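Side-chain contact in F5/8 type C domain protein (Bacteroides ovatus, PDB 4ZRX), which is probably an alpha-L-fucosidase, a glycoside hydrolase that removes terminal fucose from glycans: residues Tyr155-Ser158 with Pro159-Asn162. Numbering follows the deposited sequence.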
loop_
_atom_site.group_PDB
_atom_site.type_symbol
_atom_site.label_atom_id
_atom_site.label_comp_id
_atom_site.label_asym_id
_atom_site.label_seq_id
_atom_site.Cartn_x
_atom_site.Cartn_y
_atom_site.Cartn_z
ATOM N N TYR A 155 -1.446 10.816 -30.192
ATOM C CA TYR A 155 -2.301 10.848 -28.993
ATOM C C TYR A 155 -3.328 11.965 -29.099
ATOM O O TYR A 155 -2.970 13.114 -29.316
ATOM C CB TYR A 155 -1.510 11.040 -27.687
ATOM C CG TYR A 155 -2.385 10.896 -26.460
ATOM C CD1 TYR A 155 -2.759 9.625 -25.993
ATOM C CD2 TYR A 155 -2.857 12.005 -25.772
ATOM C CE1 TYR A 155 -3.543 9.481 -24.865
ATOM C CE2 TYR A 155 -3.649 11.873 -24.688
ATOM C CZ TYR A 155 -4.017 10.603 -24.218
ATOM O OH TYR A 155 -4.839 10.488 -23.121
ATOM N N GLY A 156 -4.602 11.605 -28.967
ATOM C CA GLY A 156 -5.686 12.559 -29.040
ATOM C C GLY A 156 -6.303 12.642 -30.439
ATOM O O GLY A 156 -7.320 13.266 -30.601
ATOM N N ASP A 157 -5.680 12.023 -31.444
ATOM C CA ASP A 157 -6.331 11.708 -32.746
ATOM C C ASP A 157 -6.857 10.297 -32.508
ATOM O O ASP A 157 -6.190 9.316 -32.843
ATOM C CB ASP A 157 -5.267 11.766 -33.894
ATOM C CG ASP A 157 -5.790 11.319 -35.273
ATOM O OD1 ASP A 157 -6.944 10.839 -35.356
ATOM O OD2 ASP A 157 -5.009 11.430 -36.279
ATOM N N SER A 158 -8.053 10.189 -31.953
ATOM C CA SER A 158 -8.448 8.951 -31.258
ATOM C C SER A 158 -8.240 7.625 -32.011
ATOM O O SER A 158 -7.640 6.705 -31.456
ATOM C CB SER A 158 -9.853 9.052 -30.661
ATOM O OG SER A 158 -9.925 10.098 -29.702
ATOM N N PRO A 159 -8.731 7.499 -33.275
ATOM C CA PRO A 159 -8.571 6.183 -33.924
ATOM C C PRO A 159 -7.147 5.830 -34.236
ATOM O O PRO A 159 -6.783 4.657 -34.209
ATOM C CB PRO A 159 -9.383 6.321 -35.253
ATOM C CG PRO A 159 -10.322 7.442 -34.996
ATOM C CD PRO A 159 -9.577 8.399 -34.093
ATOM N N ARG A 160 -6.343 6.828 -34.532
ATOM C CA ARG A 160 -4.956 6.604 -34.880
ATOM C C ARG A 160 -4.200 6.149 -33.615
ATOM O O ARG A 160 -3.412 5.197 -33.630
ATOM C CB ARG A 160 -4.359 7.892 -35.386
ATOM C CG ARG A 160 -3.058 7.684 -36.081
ATOM C CD ARG A 160 -2.740 8.824 -37.036
ATOM N NE ARG A 160 -1.443 8.582 -37.680
ATOM C CZ ARG A 160 -0.824 9.441 -38.487
ATOM N NH1 ARG A 160 -1.349 10.630 -38.759
ATOM N NH2 ARG A 160 0.341 9.107 -39.030
ATOM N N TYR A 161 -4.469 6.833 -32.526
ATOM C CA TYR A 161 -3.833 6.400 -31.251
ATOM C C TYR A 161 -4.339 5.049 -30.776
ATOM O O TYR A 161 -3.574 4.269 -30.240
ATOM C CB TYR A 161 -3.957 7.417 -30.134
ATOM C CG TYR A 161 -3.179 6.956 -28.891
ATOM C CD1 TYR A 161 -1.814 7.102 -28.809
ATOM C CD2 TYR A 161 -3.835 6.367 -27.836
ATOM C CE1 TYR A 161 -1.110 6.679 -27.693
ATOM C CE2 TYR A 161 -3.139 5.933 -26.710
ATOM C CZ TYR A 161 -1.799 6.102 -26.636
ATOM O OH TYR A 161 -1.118 5.660 -25.517
ATOM N N ASN A 162 -5.616 4.769 -30.974
ATOM C CA ASN A 162 -6.135 3.469 -30.606
ATOM C C ASN A 162 -5.435 2.374 -31.363
ATOM O O ASN A 162 -5.035 1.381 -30.781
ATOM C CB ASN A 162 -7.645 3.421 -30.769
ATOM C CG ASN A 162 -8.373 4.171 -29.651
ATOM O OD1 ASN A 162 -7.940 4.154 -28.493
ATOM N ND2 ASN A 162 -9.501 4.750 -29.967
#
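Tyr155 and Tyr161 meet as a T-shaped pair, the edge of the first ring set against the face of the second with their planes 83° apart. CD1 of Tyr155 stands 3.6 Å above the plane of the Tyr161 ring, over its centre, and makes its closest approach to Tyr161 CZ at 3.7 Å. Tyr161 gets there because its CG lies anti to the backbone N (chi1 -175°), which swings the ring back past the helix start, where Tyr161 CD1 also packs on Tyr155 CA; its hydroxyl bonds to Lys97 NZ. Gly156 then turns the chain at a positive phi, where a side chain would be jammed against the preceding carbonyl O. Asp157 occupies the N-cap position, but its side chain makes no capping bond. Its carbonyl O accepts Tyr161 N in a nearly straight i to i+4 helical bond (3.0 Å, 172°) and Arg160 N in a weak, bent one. The carboxylate passes obliquely across the Arg160 side chain, OD2 3.5 Å from Arg160 CD, its plane nearly perpendicular to the guanidinium, whose NH1 stays 4.5 Å from OD2, too far for a salt bridge. Ser158 opens the helix: its carbonyl O accepts Asn162 N at 2.8 Å and also Gln197 NE2, and its OG bonds to Val198 N. An alanine in place of Tyr161 would probably leave the edge of Tyr155 without the face it rests on, open a gap beside it and deprive Lys97 of a hydroxyl partner. Residues 155-158 thus carry the loop after strand 140-145 into the first turn of helix 158-174, a strand-to-helix connection of the TIM-barrel-type fucosidase domain. The Tyr155 hydroxyl bonds to Tyr199 and Asn188, and the Asn162 amide to the backbone of Val198 and Asp200, tying this turn to the segment between strand 181-184 and helix 201-211.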